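Pectate lyase II (Xanthomonas campestris pv. campestris, PDB 2QY1) probably cleaves pectate, a plant cell-wall polysaccharide, as a secreted lyase of polysaccharide lyase family 1. Local coordinates at residues A[171-177]-A[201-207]; A[246-252]-A[272-278]; A[253-259]-A[284-289]. The protein carries 2 engineered substitutions. One frame throughout, in Å; residues are numbered along the deposited sequence.

Contact 1. Residues A[171-177]-A[201-207]; sequences VYNYQKV and FENVESR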
loop_
_atom_site.group_PDB
_atom_site.type_symbol
_atom_site.label_atom_id
_atom_site.label_comp_id
_atom_site.label_asym_id
_atom_site.label_seq_id
_atom_site.Cartn_x
_atom_site.Cartn_y
_atom_site.Cartn_z
ATOM N N VAL A 171 -4.166 0.995 -7.423
ATOM C CA VAL A 171 -4.873 1.946 -6.573
ATOM C C VAL A 171 -5.293 3.139 -7.420
ATOM O O VAL A 171 -4.445 3.836 -7.989
ATOM C CB VAL A 171 -4.017 2.424 -5.368
ATOM C CG1 VAL A 171 -4.852 3.298 -4.429
ATOM C CG2 VAL A 171 -3.421 1.236 -4.604
ATOM N N TYR A 172 -6.602 3.365 -7.508
ATOM C CA TYR A 172 -7.137 4.472 -8.302
ATOM C C TYR A 172 -8.312 5.168 -7.616
ATOM O O TYR A 172 -8.926 4.605 -6.710
ATOM C CB TYR A 172 -7.509 4.008 -9.719
ATOM C CG TYR A 172 -8.716 3.096 -9.808
ATOM C CD1 TYR A 172 -9.996 3.619 -10.004
ATOM C CD2 TYR A 172 -8.578 1.711 -9.718
ATOM C CE1 TYR A 172 -11.105 2.788 -10.093
ATOM C CE2 TYR A 172 -9.684 0.871 -9.811
ATOM C CZ TYR A 172 -10.940 1.415 -9.995
ATOM O OH TYR A 172 -12.036 0.589 -10.085
ATOM N N ASN A 173 -8.611 6.393 -8.054
ATOM C CA ASN A 173 -9.676 7.210 -7.464
ATOM C C ASN A 173 -9.584 7.201 -5.940
ATOM O O ASN A 173 -10.559 6.924 -5.243
ATOM C CB ASN A 173 -11.055 6.740 -7.946
ATOM C CG ASN A 173 -11.254 6.932 -9.439
ATOM O OD1 ASN A 173 -10.465 7.601 -10.108
ATOM N ND2 ASN A 173 -12.320 6.345 -9.970
ATOM N N TYR A 174 -8.389 7.501 -5.438
ATOM C CA TYR A 174 -8.074 7.339 -4.029
ATOM C C TYR A 174 -7.272 8.539 -3.546
ATOM O O TYR A 174 -6.312 8.937 -4.198
ATOM C CB TYR A 174 -7.281 6.039 -3.823
ATOM C CG TYR A 174 -7.620 5.354 -2.532
ATOM C CD1 TYR A 174 -8.652 4.420 -2.472
ATOM C CD2 TYR A 174 -6.934 5.659 -1.360
ATOM C CE1 TYR A 174 -8.989 3.801 -1.275
ATOM C CE2 TYR A 174 -7.260 5.046 -0.166
ATOM C CZ TYR A 174 -8.288 4.120 -0.128
ATOM O OH TYR A 174 -8.619 3.509 1.060
ATOM N N GLN A 175 -7.669 9.136 -2.421
ATOM C CA GLN A 175 -6.974 10.333 -1.941
ATOM C C GLN A 175 -5.606 10.022 -1.332
ATOM O O GLN A 175 -4.592 10.584 -1.756
ATOM C CB GLN A 175 -7.817 11.140 -0.946
ATOM C CG GLN A 175 -7.218 12.531 -0.666
ATOM C CD GLN A 175 -7.683 13.159 0.642
ATOM O OE1 GLN A 175 -8.475 12.579 1.386
ATOM N NE2 GLN A 175 -7.196 14.363 0.919
ATOM N N LYS A 176 -5.589 9.133 -0.341
ATOM C CA LYS A 176 -4.374 8.842 0.416
ATOM C C LYS A 176 -3.949 7.386 0.245
ATOM O O LYS A 176 -4.474 6.489 0.903
ATOM C CB LYS A 176 -4.569 9.224 1.885
ATOM C CG LYS A 176 -4.559 10.738 2.084
ATOM C CD LYS A 176 -4.899 11.154 3.499
ATOM C CE LYS A 176 -4.336 12.544 3.811
ATOM N NZ LYS A 176 -4.853 13.611 2.900
ATOM N N VAL A 177 -2.979 7.172 -0.641
ATOM C CA VAL A 177 -2.678 5.833 -1.162
ATOM C C VAL A 177 -1.991 4.898 -0.167
ATOM O O VAL A 177 -2.489 3.804 0.110
ATOM C CB VAL A 177 -1.857 5.902 -2.477
ATOM C CG1 VAL A 177 -1.511 4.501 -2.982
ATOM C CG2 VAL A 177 -2.626 6.672 -3.530
ATOM N N PHE A 201 -0.513 3.414 -9.820
ATOM C CA PHE A 201 -1.088 4.515 -9.057
ATOM C C PHE A 201 -1.664 5.536 -10.030
ATOM O O PHE A 201 -0.913 6.258 -10.691
ATOM C CB PHE A 201 -0.026 5.185 -8.175
ATOM C CG PHE A 201 0.691 4.244 -7.239
ATOM C CD1 PHE A 201 -0.000 3.560 -6.237
ATOM C CD2 PHE A 201 2.072 4.071 -7.333
ATOM C CE1 PHE A 201 0.673 2.699 -5.359
ATOM C CE2 PHE A 201 2.753 3.224 -6.460
ATOM C CZ PHE A 201 2.050 2.536 -5.470
ATOM N N GLU A 202 -2.991 5.594 -10.127
ATOM C CA GLU A 202 -3.630 6.459 -11.118
ATOM C C GLU A 202 -4.856 7.198 -10.585
ATOM O O GLU A 202 -5.708 6.606 -9.924
ATOM C CB GLU A 202 -3.984 5.663 -12.375
ATOM C CG GLU A 202 -4.099 6.523 -13.621
ATOM C CD GLU A 202 -4.012 5.733 -14.911
ATOM O OE1 GLU A 202 -4.426 6.278 -15.952
ATOM O OE2 GLU A 202 -3.534 4.578 -14.894
ATOM N N ASN A 203 -4.940 8.490 -10.896
ATOM C CA ASN A 203 -6.003 9.359 -10.382
ATOM C C ASN A 203 -6.061 9.304 -8.855
ATOM O O ASN A 203 -7.077 8.936 -8.261
ATOM C CB ASN A 203 -7.358 9.027 -11.023
ATOM C CG ASN A 203 -7.339 9.165 -12.536
ATOM O OD1 ASN A 203 -7.440 8.174 -13.263
ATOM N ND2 ASN A 203 -7.202 10.396 -13.020
ATOM N N VAL A 204 -4.936 9.646 -8.237
ATOM C CA VAL A 204 -4.797 9.664 -6.782
ATOM C C VAL A 204 -4.245 11.026 -6.362
ATOM O O VAL A 204 -3.799 11.797 -7.212
ATOM C CB VAL A 204 -3.885 8.513 -6.267
ATOM C CG1 VAL A 204 -4.507 7.146 -6.568
ATOM C CG2 VAL A 204 -2.473 8.606 -6.853
ATOM N N GLU A 205 -4.273 11.328 -5.067
ATOM C CA GLU A 205 -3.847 12.654 -4.610
ATOM C C GLU A 205 -2.466 12.690 -3.958
ATOM O O GLU A 205 -1.601 13.449 -4.401
ATOM C CB GLU A 205 -4.902 13.304 -3.706
ATOM C CG GLU A 205 -6.183 13.676 -4.442
ATOM C CD GLU A 205 -7.028 14.714 -3.717
ATOM O OE1 GLU A 205 -8.073 15.107 -4.281
ATOM O OE2 GLU A 205 -6.661 15.146 -2.598
ATOM N N SER A 206 -2.257 11.877 -2.923
ATOM C CA SER A 206 -1.020 11.933 -2.143
ATOM C C SER A 206 -0.694 10.623 -1.427
ATOM O O SER A 206 -1.475 9.666 -1.475
ATOM C CB SER A 206 -1.083 13.079 -1.124
ATOM O OG SER A 206 -1.993 12.771 -0.082
ATOM N N ARG A 207 0.462 10.611 -0.758
ATOM C CA ARG A 207 0.978 9.449 -0.025
ATOM C C ARG A 207 1.249 8.288 -0.977
ATOM O O ARG A 207 0.595 7.248 -0.898
ATOM C CB ARG A 207 0.008 8.982 1.069
ATOM C CG ARG A 207 -0.369 9.988 2.141
ATOM C CD ARG A 207 -1.118 9.236 3.228
ATOM N NE ARG A 207 -1.616 10.082 4.309
ATOM C CZ ARG A 207 -2.442 9.657 5.264
ATOM N NH1 ARG A 207 -2.880 8.397 5.270
ATOM N NH2 ARG A 207 -2.847 10.492 6.208
HETATM O O HOH W 1 -9.065 6.089 -12.543
HETATM O O HOH W 2 -2.785 6.152 3.246
HETATM O O HOH W 3 -3.828 14.680 0.120
#
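Asn173 and Asn203 are neighbours in a stack of corner asparagines between two faces of the parallel beta-helix, resembling the asparagine ladder of the family but with a water in place of a direct amide bond. Both backbones sit in the left-handed region, which turns the strands onto the next face. The two side chains lie alongside each other and point the same way, with Asn173 OD1 beside Asn203 CB at 3.5 Å. Their amide planes are 51° apart, and the water donates to both OD1 atoms. Before the corner Glu202 N binds Val171 O at 3.1 Å; beyond it Ser206 N reaches Gln175 O at 2.9 Å, and Val177 N donates to Ser206 O. Here each residue of 171-177 lies over the one thirty positions later. Inside the coil, Val177 fits its two methyls between neighbours: CG2 lies 3.5 Å from Val204 CB, while CG1 comes to Phe201 CE1 at 3.7 Å. On the outer side the Lys176 chain lies over one face of the Arg207 guanidinium, with CD 3.4 Å from CZ. A bend at its last torsion (chi4 59°) brings Lys176 NZ to a water shared with Ser206 OG, and a second water links Arg207 NH1 to Lys176 O. Glu205 lays its OE2 beside Gln175 CG at 3.3 Å and spends OE1 on a salt bridge to Lys142.

Contact 2. Residues A[246-252]-A[272-278]; sequences FENIKNP and GSGITWG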
loop_
_atom_site.group_PDB
_atom_site.type_symbol
_atom_site.label_atom_id
_atom_site.label_comp_id
_atom_site.label_asym_id
_atom_site.label_seq_id
_atom_site.Cartn_x
_atom_site.Cartn_y
_atom_site.Cartn_z
ATOM N N PHE A 246 6.985 7.971 -14.417
ATOM C CA PHE A 246 6.234 9.122 -13.910
ATOM C C PHE A 246 5.640 9.939 -15.058
ATOM O O PHE A 246 6.342 10.273 -16.015
ATOM C CB PHE A 246 7.140 10.049 -13.089
ATOM C CG PHE A 246 7.722 9.423 -11.851
ATOM C CD1 PHE A 246 9.014 8.908 -11.861
ATOM C CD2 PHE A 246 6.991 9.379 -10.662
ATOM C CE1 PHE A 246 9.566 8.344 -10.716
ATOM C CE2 PHE A 246 7.536 8.816 -9.511
ATOM C CZ PHE A 246 8.826 8.294 -9.539
ATOM N N GLU A 247 4.352 10.262 -14.954
ATOM C CA GLU A 247 3.717 11.240 -15.851
ATOM C C GLU A 247 2.482 11.852 -15.199
ATOM O O GLU A 247 1.861 11.227 -14.334
ATOM C CB GLU A 247 3.373 10.631 -17.219
ATOM C CG GLU A 247 2.378 9.473 -17.188
ATOM C CD GLU A 247 2.031 8.959 -18.574
ATOM O OE1 GLU A 247 2.452 9.583 -19.571
ATOM O OE2 GLU A 247 1.333 7.930 -18.669
ATOM N N ASN A 248 2.135 13.070 -15.617
ATOM C CA ASN A 248 0.997 13.808 -15.058
ATOM C C ASN A 248 0.976 13.733 -13.527
ATOM O O ASN A 248 0.015 13.257 -12.923
ATOM C CB ASN A 248 -0.323 13.311 -15.665
ATOM C CG ASN A 248 -0.327 13.369 -17.187
ATOM O OD1 ASN A 248 -0.556 12.361 -17.856
ATOM N ND2 ASN A 248 -0.065 14.547 -17.737
ATOM N N ILE A 249 2.062 14.190 -12.913
ATOM C CA ILE A 249 2.248 14.063 -11.469
ATOM C C ILE A 249 2.838 15.344 -10.885
ATOM O O ILE A 249 3.786 15.913 -11.437
ATOM C CB ILE A 249 3.108 12.799 -11.100
ATOM C CG1 ILE A 249 3.379 12.727 -9.590
ATOM C CG2 ILE A 249 4.411 12.753 -11.903
ATOM C CD1 ILE A 249 3.753 11.334 -9.077
ATOM N N LYS A 250 2.246 15.804 -9.786
ATOM C CA LYS A 250 2.759 16.952 -9.048
ATOM C C LYS A 250 3.618 16.449 -7.895
ATOM O O LYS A 250 3.252 15.483 -7.224
ATOM C CB LYS A 250 1.611 17.822 -8.529
ATOM C CG LYS A 250 2.059 19.132 -7.899
ATOM C CD LYS A 250 0.880 20.020 -7.553
ATOM C CE LYS A 250 1.353 21.349 -6.995
ATOM N NZ LYS A 250 0.247 22.345 -6.955
ATOM N N ASN A 251 4.757 17.107 -7.678
ATOM C CA ASN A 251 5.736 16.707 -6.657
ATOM C C ASN A 251 5.978 15.188 -6.608
ATOM O O ASN A 251 5.706 14.552 -5.583
ATOM C CB ASN A 251 5.319 17.228 -5.273
ATOM C CG ASN A 251 4.990 18.707 -5.279
ATOM O OD1 ASN A 251 3.870 19.106 -4.956
ATOM N ND2 ASN A 251 5.966 19.529 -5.643
ATOM N N PRO A 252 6.474 14.601 -7.721
ATOM C CA PRO A 252 6.637 13.145 -7.795
ATOM C C PRO A 252 7.582 12.574 -6.741
ATOM O O PRO A 252 7.330 11.490 -6.209
ATOM C CB PRO A 252 7.193 12.915 -9.207
ATOM C CG PRO A 252 7.752 14.228 -9.628
ATOM C CD PRO A 252 6.892 15.259 -8.974
ATOM N N GLY A 272 8.155 11.296 -17.761
ATOM C CA GLY A 272 7.354 11.654 -18.931
ATOM C C GLY A 272 6.888 13.097 -18.923
ATOM O O GLY A 272 7.506 13.958 -18.291
ATOM N N SER A 273 5.793 13.354 -19.634
ATOM C CA SER A 273 5.203 14.686 -19.711
ATOM C C SER A 273 4.299 14.972 -18.512
ATOM O O SER A 273 3.870 14.050 -17.809
ATOM C CB SER A 273 4.416 14.842 -21.016
ATOM O OG SER A 273 3.391 13.866 -21.106
ATOM N N GLY A 274 4.031 16.254 -18.278
ATOM C CA GLY A 274 3.091 16.683 -17.244
ATOM C C GLY A 274 3.598 16.610 -15.816
ATOM O O GLY A 274 2.812 16.420 -14.886
ATOM N N ILE A 275 4.908 16.759 -15.637
ATOM C CA ILE A 275 5.497 16.855 -14.304
ATOM C C ILE A 275 5.387 18.295 -13.823
ATOM O O ILE A 275 5.848 19.218 -14.499
ATOM C CB ILE A 275 6.993 16.436 -14.284
ATOM C CG1 ILE A 275 7.235 15.150 -15.095
ATOM C CG2 ILE A 275 7.511 16.329 -12.844
ATOM C CD1 ILE A 275 6.625 13.879 -14.520
ATOM N N THR A 276 4.763 18.488 -12.664
ATOM C CA THR A 276 4.667 19.817 -12.055
ATOM C C THR A 276 5.186 19.798 -10.621
ATOM O O THR A 276 5.301 18.737 -10.008
ATOM C CB THR A 276 3.229 20.390 -12.094
ATOM O OG1 THR A 276 2.331 19.508 -11.408
ATOM C CG2 THR A 276 2.758 20.586 -13.530
ATOM N N TRP A 277 5.507 20.977 -10.099
ATOM C CA TRP A 277 6.055 21.107 -8.756
ATOM C C TRP A 277 5.397 22.258 -8.003
ATOM O O TRP A 277 4.956 23.237 -8.609
ATOM C CB TRP A 277 7.568 21.329 -8.814
ATOM C CG TRP A 277 8.333 20.207 -9.453
ATOM C CD1 TRP A 277 8.702 20.107 -10.765
ATOM C CD2 TRP A 277 8.830 19.031 -8.805
ATOM N NE1 TRP A 277 9.394 18.936 -10.975
ATOM C CE2 TRP A 277 9.488 18.258 -9.788
ATOM C CE3 TRP A 277 8.780 18.554 -7.488
ATOM C CZ2 TRP A 277 10.094 17.032 -9.495
ATOM C CZ3 TRP A 277 9.383 17.335 -7.197
ATOM C CH2 TRP A 277 10.034 16.590 -8.197
ATOM N N GLY A 278 5.346 22.134 -6.680
ATOM C CA GLY A 278 4.786 23.168 -5.819
ATOM C C GLY A 278 5.517 23.290 -4.496
ATOM O O GLY A 278 6.250 22.386 -4.093
HETATM O O HOH W 4 4.480 10.973 -20.762
HETATM O O HOH W 5 0.839 15.080 -20.271
#
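Trp277 swings its indole back across Asn251 and Pro252. CB lies beside the Asn251 side chain, and with CG beside the backbone N (chi1 -61°) the six-membered ring ends up against the opposing chain. CE3 and CZ3 come to Asn251 CA, each at 3.7 Å; on the other side of the ring CE2 nears Pro252 CD and CZ2 meets both CD and CG; at the tip CH2 is 3.5 Å from Pro252 CD. That proline carbon stands over one face, 3.6 Å from the centroid of the Trp277 six-membered ring and 16° off its normal, a CH-pi contact. Pro252 CG lies on the same side but just outside the rim, and also touches Ile275 CG2. Here the last coils of the parallel beta-helix lie one on another: Ile249 and Ile275 lie side by side, pointing the same way, with Ile249 CG2 3.6 Å from Ile275 CD1. Two backbone bonds flank the pair Lys250–Thr276, Thr276 N to Ile249 O at 3.0 Å and Asn251 N to Thr276 O at 2.9 Å. On the other face Thr276 OG1 rests against Lys250 CB. At the corner Asn248 N binds Ser273 O, Asn248 OD1 accepts from Asn224 of the preceding coil, and Asn248 ND2 shares a water with Ser273 OG.

Contact 3. Residues A[253-259]-A[284-289]; sequences VTSRDSS and KPYANA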
loop_
_atom_site.group_PDB
_atom_site.type_symbol
_atom_site.label_atom_id
_atom_site.label_comp_id
_atom_site.label_asym_id
_atom_site.label_seq_id
_atom_site.Cartn_x
_atom_site.Cartn_y
_atom_site.Cartn_z
ATOM N N VAL A 253 8.658 13.299 -6.454
ATOM C CA VAL A 253 9.597 12.917 -5.406
ATOM C C VAL A 253 9.848 14.143 -4.539
ATOM O O VAL A 253 10.380 15.154 -5.010
ATOM C CB VAL A 253 10.926 12.365 -5.984
ATOM C CG1 VAL A 253 11.913 12.059 -4.869
ATOM C CG2 VAL A 253 10.674 11.113 -6.820
ATOM N N THR A 254 9.448 14.056 -3.276
ATOM C CA THR A 254 9.517 15.201 -2.373
ATOM C C THR A 254 9.737 14.774 -0.923
ATOM O O THR A 254 9.619 13.595 -0.586
ATOM C CB THR A 254 8.241 16.091 -2.482
ATOM O OG1 THR A 254 8.384 17.257 -1.659
ATOM C CG2 THR A 254 6.980 15.322 -2.065
ATOM N N SER A 255 10.089 15.746 -0.086
ATOM C CA SER A 255 10.069 15.589 1.361
ATOM C C SER A 255 9.424 16.830 1.961
ATOM O O SER A 255 9.962 17.927 1.833
ATOM C CB SER A 255 11.478 15.415 1.914
ATOM O OG SER A 255 11.429 15.266 3.322
ATOM N N ARG A 256 8.272 16.660 2.607
ATOM C CA ARG A 256 7.516 17.800 3.133
ATOM C C ARG A 256 6.627 17.456 4.329
ATOM O O ARG A 256 6.157 16.326 4.458
ATOM C CB ARG A 256 6.670 18.442 2.021
ATOM C CG ARG A 256 5.689 17.489 1.329
ATOM C CD ARG A 256 4.924 18.189 0.219
ATOM N NE ARG A 256 5.822 18.719 -0.807
ATOM C CZ ARG A 256 5.491 19.650 -1.696
ATOM N NH1 ARG A 256 4.272 20.176 -1.700
ATOM N NH2 ARG A 256 6.387 20.062 -2.585
ATOM N N ASP A 257 6.427 18.450 5.195
ATOM C CA ASP A 257 5.439 18.421 6.294
ATOM C C ASP A 257 5.819 17.631 7.553
ATOM O O ASP A 257 5.006 17.492 8.473
ATOM C CB ASP A 257 4.047 18.018 5.782
ATOM C CG ASP A 257 3.463 19.038 4.822
ATOM O OD1 ASP A 257 3.468 20.242 5.152
ATOM O OD2 ASP A 257 2.997 18.638 3.735
ATOM N N SER A 258 7.054 17.134 7.594
ATOM C CA SER A 258 7.616 16.558 8.815
ATOM C C SER A 258 8.642 17.497 9.444
ATOM O O SER A 258 9.155 18.404 8.781
ATOM C CB SER A 258 8.249 15.191 8.539
ATOM O OG SER A 258 7.275 14.164 8.571
ATOM N N SER A 259 8.933 17.273 10.724
ATOM C CA SER A 259 9.928 18.061 11.454
ATOM C C SER A 259 11.333 17.896 10.871
ATOM O O SER A 259 12.165 18.799 10.977
ATOM C CB SER A 259 9.924 17.689 12.939
ATOM O OG SER A 259 10.132 16.299 13.116
ATOM N N LYS A 284 7.789 24.284 7.999
ATOM C CA LYS A 284 8.701 23.139 8.063
ATOM C C LYS A 284 9.597 23.024 6.821
ATOM O O LYS A 284 9.189 23.424 5.726
ATOM C CB LYS A 284 7.907 21.849 8.285
ATOM C CG LYS A 284 7.233 21.781 9.646
ATOM C CD LYS A 284 6.181 20.693 9.701
ATOM C CE LYS A 284 5.366 20.797 10.979
ATOM N NZ LYS A 284 4.378 19.691 11.089
ATOM N N PRO A 285 10.826 22.490 6.991
ATOM C CA PRO A 285 11.748 22.326 5.862
ATOM C C PRO A 285 11.234 21.329 4.823
ATOM O O PRO A 285 10.558 20.356 5.174
ATOM C CB PRO A 285 13.026 21.795 6.524
ATOM C CG PRO A 285 12.561 21.156 7.788
ATOM C CD PRO A 285 11.424 22.016 8.253
ATOM N N TYR A 286 11.553 21.583 3.555
ATOM C CA TYR A 286 11.114 20.723 2.457
ATOM C C TYR A 286 12.183 20.563 1.374
ATOM O O TYR A 286 13.162 21.313 1.331
ATOM C CB TYR A 286 9.813 21.259 1.841
ATOM C CG TYR A 286 10.009 22.359 0.813
ATOM C CD1 TYR A 286 10.179 23.686 1.203
ATOM C CD2 TYR A 286 10.017 22.068 -0.554
ATOM C CE1 TYR A 286 10.357 24.696 0.260
ATOM C CE2 TYR A 286 10.195 23.068 -1.503
ATOM C CZ TYR A 286 10.365 24.379 -1.089
ATOM O OH TYR A 286 10.540 25.373 -2.028
ATOM N N ALA A 287 11.974 19.581 0.501
ATOM C CA ALA A 287 12.816 19.373 -0.673
ATOM C C ALA A 287 11.994 18.835 -1.840
ATOM O O ALA A 287 11.099 18.005 -1.653
ATOM C CB ALA A 287 13.965 18.428 -0.348
ATOM N N ASN A 288 12.294 19.332 -3.037
ATOM C CA ASN A 288 11.708 18.831 -4.277
ATOM C C ASN A 288 12.813 18.341 -5.209
ATOM O O ASN A 288 13.767 19.072 -5.483
ATOM C CB ASN A 288 10.891 19.925 -4.977
ATOM C CG ASN A 288 9.531 20.168 -4.327
ATOM O OD1 ASN A 288 9.007 19.327 -3.591
ATOM N ND2 ASN A 288 8.946 21.326 -4.617
ATOM N N ALA A 289 12.680 17.110 -5.697
ATOM C CA ALA A 289 13.658 16.529 -6.621
ATOM C C ALA A 289 13.445 17.033 -8.053
ATOM O O ALA A 289 13.252 16.244 -8.981
ATOM C CB ALA A 289 13.596 15.006 -6.565
HETATM O O HOH W 6 7.514 20.968 4.634
#
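Asn288 OD1 sits between two side chains of the facing strand, Thr254 and Arg256. Arg256 NH2 donates to it at 2.9 Å, lying in the amide plane on a lone pair, and the guanidinium and amide planes are only 21° apart. Thr254 OG1 is 2.9 Å from Asn288 OD1 and 2.8 Å from Ala287 O. The same hydroxyl accepts from Arg256 NE at 3.1 Å, and the bonds at NE and NH2 together hold the arginine head. A bend in the Arg256 chain (chi3 60°) folds the head back to meet them. Behind this group runs the backbone ladder, in which Ser255 and Ala287 form a hydrogen-bonded pair, with Ser255 N to Ala287 O and Ala287 N to Ser255 O both at 2.9 Å. The pairing is antiparallel: 284-289 runs back along strand 245-255, unlike the parallel coils of the beta-helix. Two residues further along each strand, Ala289 N binds Val253 O at 3.1 Å, and Ala289 CB packs on Val253 CG1 beside Trp264. At the other end of the contact a water spans Asp257 N and Pro285 O, and Lys284 NZ makes a weak bond to Asp257 O at 3.5 Å. In the outer shell, Asn232 OD1 accepts from Arg256 N, and Gly278 O is a further partner of Arg256 NH2.

All three contacts lie on the beta-helix, and the chain closes contact 1 before it opens the other two. Contact 1 touches neither: its centre is 14 Å from that of contact 2 and 19 Å from that of contact 3, with nearest atoms about 6 and 8 Å away. Contacts 2 and 3 share strand 245-255, and Gly278 O joins them, 2.8 Å from Arg256 NH2 and 2.9 Å from Asn288 ND2, both probable hydrogen bonds. Trp277 CZ3 also packs against Val253 O at 3.2 Å. A bound phosphate, probably from the crystallisation liquor, lies about 5 Å from the Lys176 side chain, and a phosphate, not necessarily the same ion, about 3 Å from that of Asp257.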